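Local structure of amine oxidase domain-containing protein (Pyrococcus furiosus, 3NRN) at residues A[240-245]-A[262-267]; A[155-160]-A[318-323]; A[181-186]-A[300-305]; A[80-85]-A[282-287]. The protein is of unknown function but binds adenosine monophosphate and may be an oxidoreductase of the flavin-containing amine oxidase family. All blocks are in the same frame, centred on the assembly; numbering follows the deposited sequence.

Interaction 1: A[240-245]-A[262-267]; sequences GVRETV and DSIEPS
Arg242 lays its guanidinium against the backbone that leaves helix 255-262, next to Ile264. Its NH2 does most of the touching. It lies 2.7 Å from Ile264 O, but the angle is poor and the pair is not a hydrogen bond. NH2 also stands 3.1 Å from Asp262 O and 3.6 Å from Ile264 CB. NH2 gives a hydrogen bond to Val261 O, in the last turn of helix 255-262. The Arg242 chain runs out from its helix with CG anti to the backbone N (chi1 -180°) and bends at chi3, which helps to bring the guanidinium beside the backbone of residues 262-264. The guanidinium meets the carbonyls of Asp262 and Ile264 obliquely.

At Val241 the contact is apolar and loose. Ile264 CD1 comes to 4.4 Å from Val241 CB. Val241 also packs on Tyr257 and Val261 of helix 255-262.

Gly240 is the N-cap of helix 241-248. Its carbonyl O accepts from Thr244 N and, at 2.8 Å, from Thr244 OG1. The hydroxyl sits above the carbonyl plane. This first turn follows strand 234-237 of the parallel, Rossmann-type sheet, and the contact ties it to the loop that runs on to strand 269-277. The Arg242 side chain is about 11 Å from the bound AMP, nearest atoms being meant, and does not reach it.

Asp262 pairs with Arg250 through OD2. Its OD1 stays 5.1 Å from Arg242 NE, too far for a salt bridge but probably near enough to add some attraction. The carbonyl oxygens at the end of helix 255-262 would probably help to balance the arginine's charge.

Interaction 2: A[155-160]-A[318-323]; sequences ADSVSL and HMALKN
The imidazole of His318 meets Ser157 at its edge, with Ser157 OG in the ring plane and 3.4 Å from NE2. Trp154, from the helix that ends just before Ser157, meets the same histidine edge-to-face. Ala320 CB lies 3.7 Å from Ser157 CA, close to the backbone where positive phi (55°) turns the chain out of helix 142-156.

Further on, Lys322 reaches across with its chain extended beyond CG. NZ donates a hydrogen bond of 2.6 Å to Ser159 OG. Two waters join the segments. One accepts from Lys322 N and lies 3.0 Å from Ser157 O, to which it may donate. The other takes a bond from Lys322 NZ and gives one of 2.7 Å to Val158 O. Glu149 of helix 142-156 is a weak partner of both Ser159 OG and the lysine.

The contact joins the end of helix 142-156 to the end of strand 312-320, a strand of the mixed sheet. An alanine at Ser159 would probably leave the Lys322 ammonium without its direct protein acceptor here and freer to swing. With a hydroxyl, a water and the weakly placed Glu149 carboxylate around it, the ammonium is probably held in position and its charge partly balanced.

Interaction 3: A[181-186]-A[300-305]; sequences PGLIRG and PSALDK
Asp304 has CG anti to the backbone N (chi1 -176°), which sends its carboxylate toward the turn at Gly186. Arg185 also starts with CG anti to N (chi1 177°), and its chain then bends at chi3. The two side chains cross at about a right angle. Asp304 OD2 takes the Gly186 N-H at 2.7 Å, through its anti lone pair, in a bent bond with an N-H...O angle of 135°. Arg185 NH1 makes only a long salt bridge, 3.9 Å, to Asp304 OD1. The stronger partners are outside: Glu77 for Arg185 NE and Ser306 for Asp304 OD1. A leucine at Asp304 would probably leave Gly186 N without its acceptor and Arg185 without this distant second charge.

Strand 182-184 is the middle strand of a small antiparallel sheet, between strands 56-57 and 78-80. Residues 300-305 belong to the connection from strand 296-298 to strand 312-320 in the mixed sheet, so the contact brings two sheets together.

Leu183 and Leu303 slide past each other in opposite directions. Leu303 CD2 rests 3.6 Å from Leu183 CB and 3.4 Å from Leu183 O. Leu183 CD1 reaches over to Pro300 O, also at 3.6 Å, and to Ala302 CB at 4.3 Å. Beside these leucines a water donates a 2.7 Å bond to Pro300 O and a weak one to Ile184 O. Leu303 CD1 lies 3.8 Å from Arg185 NH2, where the two side chains cross.

Interaction 4: A[80-85]-A[282-287]; sequences NSNPKG and IGNTIV
Asn284 and Ser81 meet where an inverse gamma turn centred on Asn284 carries the chain toward strand 286-288. That strand pairs in parallel with strand 86-89 of the mixed sheet, and residues 80-85 form the link leading into strand 86-89. Asn284 CG is anti to the backbone N (chi1 -176°), and its amide turns OD1 to Ser81. Asn284 OD1 is 3.3 Å from Ser81 CA and 3.2 Å from Ser81 OG. The serine proton is not settled between this oxygen and Pro181 O. At the other end of the amide, ND2 gives its hydrogen bond to Val79 O in strand 78-80.

The backbone carbonyl of Asn284 points at residues 80-85. It accepts a weak hydrogen bond from Asn82 N, 2.7 Å long with an N-H...O angle of 127°. Thr285 OG1 lies close to the same oxygen, at a doubtfully short distance.

Pro83 and Thr285 cross at about a right angle. The ring turns its CD and CG to the threonine, with CD 3.1 Å from Thr285 OG1. The methyl group is wedged between this ring and the backbone: Thr285 CG2 is 3.0 Å from Pro83 O.

Ile286 continues the contact on the next residue. Its CG1 sits between the backbone N and the carbonyl carbon (chi1 54°), beside Lys84 and Gly85. The tightest carbon pair is Pro83 CG with Thr285 CG2, at 3.4 Å.

Interactions 3 and 4 are neighbours, their centres 10 Å apart, and both are partly buried. They touch directly: Pro181 O lies 2.8 Å from Ser81 N in a probable hydrogen bond, and Leu183 packs on Asn284. Both join the small antiparallel sheet region to the mixed sheet. Interaction 2 reaches that mixed sheet too, by strand 312-320, but at the surface, where a lysine hydrogen bond and waters join the segments. Interaction 1 is also a surface contact, between the helix after strand 234-237 and the loop into strand 269-277, and sets an arginine beside carbonyl oxygens. It touches interaction 2 through Ser267, which packs on Ser157 and Val158. Leucine packing marks interaction 3, and close backbone and threonine contacts interaction 4.

Interaction 1: A[240-245]-A[262-267]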
loop_
_atom_site.group_PDB
_atom_site.type_symbol
_atom_site.label_atom_id
_atom_site.label_comp_id
_atom_site.label_asym_id
_atom_site.label_seq_id
_atom_site.Cartn_x
_atom_site.Cartn_y
_atom_site.Cartn_z
ATOM N N GLY A 240 7.636 8.088 7.922
ATOM C CA GLY A 240 6.587 7.914 8.921
ATOM C C GLY A 240 6.523 9.054 9.926
ATOM O O GLY A 240 7.553 9.629 10.292
ATOM N N VAL A 241 5.312 9.357 10.388
ATOM C CA VAL A 241 5.062 10.450 11.324
ATOM C C VAL A 241 5.900 10.454 12.594
ATOM O O VAL A 241 6.488 11.479 12.950
ATOM C CB VAL A 241 3.570 10.500 11.729
ATOM C CG1 VAL A 241 3.361 11.555 12.797
ATOM C CG2 VAL A 241 2.717 10.821 10.515
ATOM N N ARG A 242 5.958 9.313 13.270
ATOM C CA ARG A 242 6.711 9.201 14.512
ATOM C C ARG A 242 8.197 9.496 14.355
ATOM O O ARG A 242 8.762 10.265 15.124
ATOM C CB ARG A 242 6.518 7.810 15.117
ATOM C CG ARG A 242 7.261 7.601 16.427
ATOM C CD ARG A 242 6.744 6.386 17.185
ATOM N NE ARG A 242 5.311 6.479 17.450
ATOM C CZ ARG A 242 4.643 5.665 18.263
ATOM N NH1 ARG A 242 5.277 4.692 18.901
ATOM N NH2 ARG A 242 3.339 5.825 18.442
ATOM N N GLU A 243 8.836 8.886 13.363
ATOM C CA GLU A 243 10.262 9.121 13.151
ATOM C C GLU A 243 10.530 10.563 12.706
ATOM O O GLU A 243 11.506 11.181 13.124
ATOM C CB GLU A 243 10.803 8.146 12.105
ATOM C CG GLU A 243 12.317 8.167 11.957
ATOM C CD GLU A 243 13.043 7.858 13.257
ATOM O OE1 GLU A 243 12.606 6.939 13.985
ATOM O OE2 GLU A 243 14.056 8.531 13.543
ATOM N N THR A 244 9.655 11.098 11.859
ATOM C CA THR A 244 9.825 12.462 11.372
ATOM C C THR A 244 9.731 13.469 12.524
ATOM O O THR A 244 10.456 14.458 12.545
ATOM C CB THR A 244 8.789 12.786 10.288
ATOM O OG1 THR A 244 8.918 11.840 9.217
ATOM C CG2 THR A 244 9.012 14.174 9.734
ATOM N N VAL A 245 8.840 13.209 13.477
ATOM C CA VAL A 245 8.694 14.074 14.644
ATOM C C VAL A 245 10.023 14.035 15.414
ATOM O O VAL A 245 10.536 15.064 15.858
ATOM C CB VAL A 245 7.534 13.582 15.560
ATOM C CG1 VAL A 245 7.646 14.209 16.947
ATOM C CG2 VAL A 245 6.194 13.947 14.938
ATOM N N ASP A 262 2.280 9.582 19.662
ATOM C CA ASP A 262 2.799 8.587 20.587
ATOM C C ASP A 262 1.795 7.451 20.757
ATOM O O ASP A 262 2.132 6.384 21.264
ATOM C CB ASP A 262 3.095 9.218 21.954
ATOM C CG ASP A 262 4.182 10.280 21.888
ATOM O OD1 ASP A 262 5.104 10.142 21.057
ATOM O OD2 ASP A 262 4.124 11.243 22.682
ATOM N N SER A 263 0.564 7.685 20.321
ATOM C CA SER A 263 -0.497 6.692 20.439
ATOM C C SER A 263 -0.653 5.817 19.201
ATOM O O SER A 263 -1.515 4.938 19.169
ATOM C CB SER A 263 -1.825 7.389 20.726
ATOM O OG SER A 263 -1.765 8.090 21.954
ATOM N N ILE A 264 0.165 6.062 18.183
ATOM C CA ILE A 264 0.090 5.283 16.955
ATOM C C ILE A 264 0.647 3.884 17.170
ATOM O O ILE A 264 1.783 3.718 17.614
ATOM C CB ILE A 264 0.880 5.946 15.810
ATOM C CG1 ILE A 264 0.302 7.330 15.508
ATOM C CG2 ILE A 264 0.822 5.065 14.564
ATOM C CD1 ILE A 264 1.044 8.084 14.421
ATOM N N GLU A 265 -0.162 2.881 16.854
ATOM C CA GLU A 265 0.239 1.488 16.994
ATOM C C GLU A 265 0.048 0.811 15.646
ATOM O O GLU A 265 -1.080 0.542 15.233
ATOM C CB GLU A 265 -0.618 0.800 18.053
ATOM C CG GLU A 265 -0.493 1.409 19.437
ATOM C CD GLU A 265 -1.475 0.809 20.427
ATOM O OE1 GLU A 265 -2.694 0.858 20.157
ATOM O OE2 GLU A 265 -1.031 0.291 21.475
ATOM N N PRO A 266 1.152 0.541 14.933
ATOM C CA PRO A 266 1.119 -0.106 13.618
ATOM C C PRO A 266 0.388 -1.446 13.613
ATOM O O PRO A 266 0.570 -2.265 14.511
ATOM C CB PRO A 266 2.598 -0.256 13.270
ATOM C CG PRO A 266 3.217 0.931 13.949
ATOM C CD PRO A 266 2.533 0.906 15.297
ATOM N N SER A 267 -0.444 -1.653 12.596
ATOM C CA SER A 267 -1.197 -2.895 12.450
ATOM C C SER A 267 -0.328 -3.886 11.687
ATOM O O SER A 267 -0.076 -3.706 10.494
ATOM C CB SER A 267 -2.497 -2.645 11.676
ATOM O OG SER A 267 -3.356 -1.762 12.383
#

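Interaction 2: A[155-160]-A[318-323]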
loop_
_atom_site.group_PDB
_atom_site.type_symbol
_atom_site.label_atom_id
_atom_site.label_comp_id
_atom_site.label_asym_id
_atom_site.label_seq_id
_atom_site.Cartn_x
_atom_site.Cartn_y
_atom_site.Cartn_z
ATOM N N ALA A 155 -7.149 -5.312 2.640
ATOM C CA ALA A 155 -6.886 -3.924 2.282
ATOM C C ALA A 155 -6.420 -3.017 3.414
ATOM O O ALA A 155 -5.633 -2.096 3.175
ATOM C CB ALA A 155 -8.128 -3.310 1.602
ATOM N N ASP A 156 -6.871 -3.272 4.641
ATOM C CA ASP A 156 -6.506 -2.402 5.757
ATOM C C ASP A 156 -5.892 -3.076 6.985
ATOM O O ASP A 156 -5.608 -2.406 7.976
ATOM C CB ASP A 156 -7.736 -1.595 6.198
ATOM C CG ASP A 156 -8.496 -0.990 5.020
ATOM O OD1 ASP A 156 -7.864 -0.305 4.186
ATOM O OD2 ASP A 156 -9.727 -1.199 4.926
ATOM N N SER A 157 -5.698 -4.389 6.929
ATOM C CA SER A 157 -5.121 -5.122 8.049
ATOM C C SER A 157 -5.855 -4.944 9.376
ATOM O O SER A 157 -5.231 -4.957 10.433
ATOM C CB SER A 157 -3.652 -4.734 8.235
ATOM O OG SER A 157 -2.842 -5.383 7.274
ATOM N N VAL A 158 -7.169 -4.767 9.321
ATOM C CA VAL A 158 -7.974 -4.615 10.531
ATOM C C VAL A 158 -9.290 -5.349 10.333
ATOM O O VAL A 158 -9.589 -5.818 9.232
ATOM C CB VAL A 158 -8.297 -3.136 10.851
ATOM C CG1 VAL A 158 -7.010 -2.348 11.042
ATOM C CG2 VAL A 158 -9.139 -2.532 9.747
ATOM N N SER A 159 -10.063 -5.461 11.406
ATOM C CA SER A 159 -11.359 -6.117 11.342
ATOM C C SER A 159 -12.367 -5.077 10.889
ATOM O O SER A 159 -12.147 -3.873 11.052
ATOM C CB SER A 159 -11.760 -6.662 12.714
ATOM O OG SER A 159 -10.907 -7.728 13.094
ATOM N N LEU A 160 -13.472 -5.542 10.320
ATOM C CA LEU A 160 -14.511 -4.649 9.834
ATOM C C LEU A 160 -14.950 -3.665 10.922
ATOM O O LEU A 160 -15.178 -2.483 10.651
ATOM C CB LEU A 160 -15.700 -5.474 9.340
ATOM C CG LEU A 160 -16.658 -4.783 8.371
ATOM C CD1 LEU A 160 -15.884 -4.167 7.214
ATOM C CD2 LEU A 160 -17.656 -5.798 7.851
ATOM N N HIS A 318 -1.952 -12.957 2.177
ATOM C CA HIS A 318 -1.869 -11.894 3.170
ATOM C C HIS A 318 -2.724 -12.242 4.375
ATOM O O HIS A 318 -3.847 -12.717 4.227
ATOM C CB HIS A 318 -2.356 -10.578 2.549
ATOM C CG HIS A 318 -2.479 -9.448 3.525
ATOM N ND1 HIS A 318 -3.508 -9.358 4.438
ATOM C CD2 HIS A 318 -1.709 -8.352 3.720
ATOM C CE1 HIS A 318 -3.369 -8.253 5.150
ATOM N NE2 HIS A 318 -2.284 -7.625 4.733
HETATM N N MSE A 319 -2.186 -12.003 5.565
HETATM C CA MSE A 319 -2.906 -12.276 6.800
HETATM C C MSE A 319 -2.743 -11.082 7.730
HETATM O O MSE A 319 -1.621 -10.701 8.062
HETATM C CB MSE A 319 -2.348 -13.535 7.498
HETATM C CG MSE A 319 -3.027 -13.880 8.848
HETATM SE SE MSE A 319 -2.135 -15.063 9.952
HETATM C CE MSE A 319 -1.180 -13.959 10.878
ATOM N N ALA A 320 -3.857 -10.480 8.127
ATOM C CA ALA A 320 -3.809 -9.371 9.072
ATOM C C ALA A 320 -3.519 -10.054 10.416
ATOM O O ALA A 320 -4.251 -10.956 10.830
ATOM C CB ALA A 320 -5.158 -8.656 9.109
ATOM N N LEU A 321 -2.452 -9.648 11.093
ATOM C CA LEU A 321 -2.111 -10.294 12.360
ATOM C C LEU A 321 -3.050 -9.943 13.514
ATOM O O LEU A 321 -3.436 -10.814 14.297
ATOM C CB LEU A 321 -0.673 -9.956 12.758
ATOM C CG LEU A 321 -0.171 -10.604 14.054
ATOM C CD1 LEU A 321 -0.177 -12.118 13.925
ATOM C CD2 LEU A 321 1.229 -10.102 14.352
ATOM N N LYS A 322 -3.423 -8.672 13.612
ATOM C CA LYS A 322 -4.288 -8.219 14.690
ATOM C C LYS A 322 -3.550 -8.526 15.991
ATOM O O LYS A 322 -2.370 -8.190 16.117
ATOM C CB LYS A 322 -5.639 -8.942 14.608
ATOM C CG LYS A 322 -6.308 -8.748 13.242
ATOM C CD LYS A 322 -7.703 -9.361 13.148
ATOM C CE LYS A 322 -8.334 -9.042 11.795
ATOM N NZ LYS A 322 -9.724 -9.568 11.648
ATOM N N ASN A 323 -4.214 -9.163 16.952
ATOM C CA ASN A 323 -3.547 -9.498 18.211
ATOM C C ASN A 323 -3.065 -10.941 18.227
ATOM O O ASN A 323 -2.779 -11.489 19.284
ATOM C CB ASN A 323 -4.477 -9.257 19.405
ATOM C CG ASN A 323 -4.801 -7.793 19.601
ATOM O OD1 ASN A 323 -3.915 -6.948 19.549
ATOM N ND2 ASN A 323 -6.071 -7.486 19.833
HETATM O O HOH W 1 -3.180 -6.403 11.994
HETATM O O HOH W 2 -10.399 -8.375 8.989
#

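Interaction 3: A[181-186]-A[300-305]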
loop_
_atom_site.group_PDB
_atom_site.type_symbol
_atom_site.label_atom_id
_atom_site.label_comp_id
_atom_site.label_asym_id
_atom_site.label_seq_id
_atom_site.Cartn_x
_atom_site.Cartn_y
_atom_site.Cartn_z
ATOM N N PRO A 181 -7.764 -4.619 -8.749
ATOM C CA PRO A 181 -6.302 -4.597 -8.781
ATOM C C PRO A 181 -5.664 -4.992 -10.100
ATOM O O PRO A 181 -6.336 -5.402 -11.044
ATOM C CB PRO A 181 -5.932 -5.570 -7.672
ATOM C CG PRO A 181 -6.952 -6.643 -7.877
ATOM C CD PRO A 181 -8.243 -5.848 -8.089
ATOM N N GLY A 182 -4.341 -4.873 -10.134
ATOM C CA GLY A 182 -3.580 -5.222 -11.314
ATOM C C GLY A 182 -2.182 -5.633 -10.909
ATOM O O GLY A 182 -1.640 -5.119 -9.928
ATOM N N LEU A 183 -1.610 -6.569 -11.660
ATOM C CA LEU A 183 -0.265 -7.068 -11.410
ATOM C C LEU A 183 0.755 -6.230 -12.173
ATOM O O LEU A 183 0.433 -5.617 -13.191
ATOM C CB LEU A 183 -0.158 -8.530 -11.847
ATOM C CG LEU A 183 -1.010 -9.561 -11.100
ATOM C CD1 LEU A 183 -0.748 -10.953 -11.677
ATOM C CD2 LEU A 183 -0.664 -9.540 -9.622
ATOM N N ILE A 184 1.989 -6.221 -11.677
ATOM C CA ILE A 184 3.067 -5.451 -12.273
ATOM C C ILE A 184 4.138 -6.345 -12.899
ATOM O O ILE A 184 4.778 -7.131 -12.202
ATOM C CB ILE A 184 3.772 -4.585 -11.211
ATOM C CG1 ILE A 184 2.737 -3.887 -10.324
ATOM C CG2 ILE A 184 4.670 -3.573 -11.894
ATOM C CD1 ILE A 184 3.343 -3.200 -9.137
ATOM N N ARG A 185 4.352 -6.224 -14.201
ATOM C CA ARG A 185 5.384 -7.038 -14.833
ATOM C C ARG A 185 6.711 -6.588 -14.246
ATOM O O ARG A 185 6.979 -5.381 -14.139
ATOM C CB ARG A 185 5.387 -6.845 -16.355
ATOM C CG ARG A 185 6.492 -7.617 -17.078
ATOM C CD ARG A 185 6.247 -7.644 -18.585
ATOM N NE ARG A 185 5.094 -8.474 -18.925
ATOM C CZ ARG A 185 5.080 -9.801 -18.830
ATOM N NH1 ARG A 185 6.161 -10.451 -18.413
ATOM N NH2 ARG A 185 3.981 -10.479 -19.133
ATOM N N GLY A 186 7.528 -7.557 -13.841
ATOM C CA GLY A 186 8.814 -7.237 -13.252
ATOM C C GLY A 186 8.723 -7.049 -11.749
ATOM O O GLY A 186 9.733 -6.832 -11.084
ATOM N N PRO A 300 1.019 -13.563 -8.409
ATOM C CA PRO A 300 1.817 -12.610 -9.191
ATOM C C PRO A 300 2.472 -13.130 -10.470
ATOM O O PRO A 300 2.600 -12.387 -11.443
ATOM C CB PRO A 300 2.830 -12.082 -8.169
ATOM C CG PRO A 300 2.991 -13.227 -7.227
ATOM C CD PRO A 300 1.579 -13.728 -7.055
ATOM N N SER A 301 2.873 -14.398 -10.475
ATOM C CA SER A 301 3.511 -14.984 -11.652
ATOM C C SER A 301 2.504 -15.249 -12.772
ATOM O O SER A 301 2.878 -15.660 -13.869
ATOM C CB SER A 301 4.207 -16.295 -11.277
ATOM O OG SER A 301 3.261 -17.250 -10.831
ATOM N N ALA A 302 1.228 -15.014 -12.490
ATOM C CA ALA A 302 0.184 -15.219 -13.484
ATOM C C ALA A 302 0.334 -14.206 -14.615
ATOM O O ALA A 302 -0.302 -14.341 -15.658
ATOM C CB ALA A 302 -1.189 -15.085 -12.841
ATOM N N LEU A 303 1.164 -13.187 -14.393
ATOM C CA LEU A 303 1.419 -12.161 -15.406
ATOM C C LEU A 303 2.870 -12.273 -15.851
ATOM O O LEU A 303 3.161 -12.427 -17.036
ATOM C CB LEU A 303 1.163 -10.748 -14.856
ATOM C CG LEU A 303 1.637 -9.587 -15.755
ATOM C CD1 LEU A 303 0.916 -9.642 -17.093
ATOM C CD2 LEU A 303 1.381 -8.246 -15.082
ATOM N N ASP A 304 3.781 -12.190 -14.891
ATOM C CA ASP A 304 5.199 -12.294 -15.185
ATOM C C ASP A 304 5.702 -13.630 -14.649
ATOM O O ASP A 304 5.885 -13.791 -13.445
ATOM C CB ASP A 304 5.958 -11.147 -14.522
ATOM C CG ASP A 304 7.427 -11.139 -14.881
ATOM O OD1 ASP A 304 7.922 -12.164 -15.405
ATOM O OD2 ASP A 304 8.089 -10.108 -14.631
ATOM N N LYS A 305 5.927 -14.583 -15.550
ATOM C CA LYS A 305 6.390 -15.912 -15.165
ATOM C C LYS A 305 7.804 -15.928 -14.597
ATOM O O LYS A 305 8.161 -16.834 -13.842
ATOM C CB LYS A 305 6.321 -16.869 -16.358
ATOM C CG LYS A 305 6.453 -18.336 -15.964
ATOM C CD LYS A 305 6.760 -19.234 -17.159
ATOM C CE LYS A 305 8.166 -18.982 -17.693
ATOM N NZ LYS A 305 8.532 -19.923 -18.788
HETATM O O HOH W 3 3.095 -9.920 -12.409
#

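Interaction 4: A[80-85]-A[282-287]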
loop_
_atom_site.group_PDB
_atom_site.type_symbol
_atom_site.label_atom_id
_atom_site.label_comp_id
_atom_site.label_asym_id
_atom_site.label_seq_id
_atom_site.Cartn_x
_atom_site.Cartn_y
_atom_site.Cartn_z
ATOM N N ASN A 80 -4.749 -5.146 -15.222
ATOM C CA ASN A 80 -5.859 -5.404 -14.313
ATOM C C ASN A 80 -6.208 -6.883 -14.248
ATOM O O ASN A 80 -6.127 -7.594 -15.248
ATOM C CB ASN A 80 -7.110 -4.626 -14.737
ATOM C CG ASN A 80 -7.012 -3.146 -14.428
ATOM O OD1 ASN A 80 -6.255 -2.729 -13.546
ATOM N ND2 ASN A 80 -7.799 -2.341 -15.142
ATOM N N SER A 81 -6.605 -7.329 -13.059
ATOM C CA SER A 81 -6.993 -8.716 -12.817
ATOM C C SER A 81 -8.222 -9.098 -13.648
ATOM O O SER A 81 -9.206 -8.358 -13.641
ATOM C CB SER A 81 -7.322 -8.901 -11.333
ATOM O OG SER A 81 -6.209 -8.602 -10.513
ATOM N N ASN A 82 -8.158 -10.245 -14.340
ATOM C CA ASN A 82 -9.267 -10.749 -15.168
ATOM C C ASN A 82 -10.542 -10.422 -14.401
ATOM O O ASN A 82 -11.091 -9.332 -14.568
ATOM C CB ASN A 82 -9.144 -12.268 -15.387
ATOM C CG ASN A 82 -7.882 -12.662 -16.131
ATOM O OD1 ASN A 82 -6.771 -12.456 -15.649
ATOM N ND2 ASN A 82 -8.052 -13.243 -17.316
ATOM N N PRO A 83 -11.079 -11.365 -13.597
ATOM C CA PRO A 83 -12.271 -10.846 -12.929
ATOM C C PRO A 83 -11.641 -9.987 -11.831
ATOM O O PRO A 83 -10.572 -10.334 -11.318
ATOM C CB PRO A 83 -12.939 -12.105 -12.384
ATOM C CG PRO A 83 -11.804 -12.959 -12.061
ATOM C CD PRO A 83 -10.866 -12.778 -13.245
ATOM N N LYS A 84 -12.262 -8.861 -11.499
ATOM C CA LYS A 84 -11.721 -7.977 -10.472
ATOM C C LYS A 84 -11.327 -8.762 -9.230
ATOM O O LYS A 84 -10.321 -8.457 -8.584
ATOM C CB LYS A 84 -12.742 -6.892 -10.117
ATOM C CG LYS A 84 -12.772 -5.731 -11.111
ATOM C CD LYS A 84 -14.043 -4.905 -10.963
ATOM C CE LYS A 84 -13.845 -3.502 -11.497
ATOM N NZ LYS A 84 -13.146 -3.494 -12.810
ATOM N N GLY A 85 -12.112 -9.785 -8.910
ATOM C CA GLY A 85 -11.814 -10.601 -7.750
ATOM C C GLY A 85 -12.685 -11.838 -7.653
ATOM O O GLY A 85 -13.703 -11.945 -8.335
ATOM N N ILE A 282 -4.729 -19.769 -10.308
ATOM C CA ILE A 282 -5.811 -18.797 -10.241
ATOM C C ILE A 282 -5.729 -17.711 -11.310
ATOM O O ILE A 282 -6.726 -17.064 -11.624
ATOM C CB ILE A 282 -5.879 -18.146 -8.833
ATOM C CG1 ILE A 282 -4.596 -17.371 -8.545
ATOM C CG2 ILE A 282 -6.059 -19.228 -7.765
ATOM C CD1 ILE A 282 -4.613 -16.646 -7.210
ATOM N N GLY A 283 -4.542 -17.519 -11.875
ATOM C CA GLY A 283 -4.378 -16.503 -12.901
ATOM C C GLY A 283 -4.321 -15.096 -12.329
ATOM O O GLY A 283 -4.191 -14.920 -11.117
ATOM N N ASN A 284 -4.422 -14.095 -13.201
ATOM C CA ASN A 284 -4.377 -12.697 -12.779
ATOM C C ASN A 284 -5.665 -12.268 -12.087
ATOM O O ASN A 284 -6.575 -11.731 -12.722
ATOM C CB ASN A 284 -4.122 -11.782 -13.982
ATOM C CG ASN A 284 -3.962 -10.326 -13.583
ATOM O OD1 ASN A 284 -4.004 -9.986 -12.401
ATOM N ND2 ASN A 284 -3.774 -9.457 -14.573
ATOM N N THR A 285 -5.730 -12.503 -10.780
ATOM C CA THR A 285 -6.893 -12.139 -9.976
ATOM C C THR A 285 -6.502 -12.284 -8.507
ATOM O O THR A 285 -5.396 -12.727 -8.193
ATOM C CB THR A 285 -8.091 -13.087 -10.257
ATOM O OG1 THR A 285 -8.258 -13.246 -11.668
ATOM C CG2 THR A 285 -9.381 -12.512 -9.692
ATOM N N ILE A 286 -7.397 -11.892 -7.609
ATOM C CA ILE A 286 -7.143 -12.043 -6.183
ATOM C C ILE A 286 -8.277 -12.899 -5.640
ATOM O O ILE A 286 -9.392 -12.859 -6.158
ATOM C CB ILE A 286 -7.143 -10.696 -5.437
ATOM C CG1 ILE A 286 -8.437 -9.938 -5.726
ATOM C CG2 ILE A 286 -5.925 -9.887 -5.831
ATOM C CD1 ILE A 286 -8.540 -8.613 -5.001
ATOM N N VAL A 287 -7.993 -13.678 -4.606
ATOM C CA VAL A 287 -9.018 -14.527 -4.016
ATOM C C VAL A 287 -9.218 -14.205 -2.544
ATOM O O VAL A 287 -8.302 -14.362 -1.740
ATOM C CB VAL A 287 -8.655 -16.026 -4.137
ATOM C CG1 VAL A 287 -9.761 -16.881 -3.511
ATOM C CG2 VAL A 287 -8.452 -16.397 -5.597
#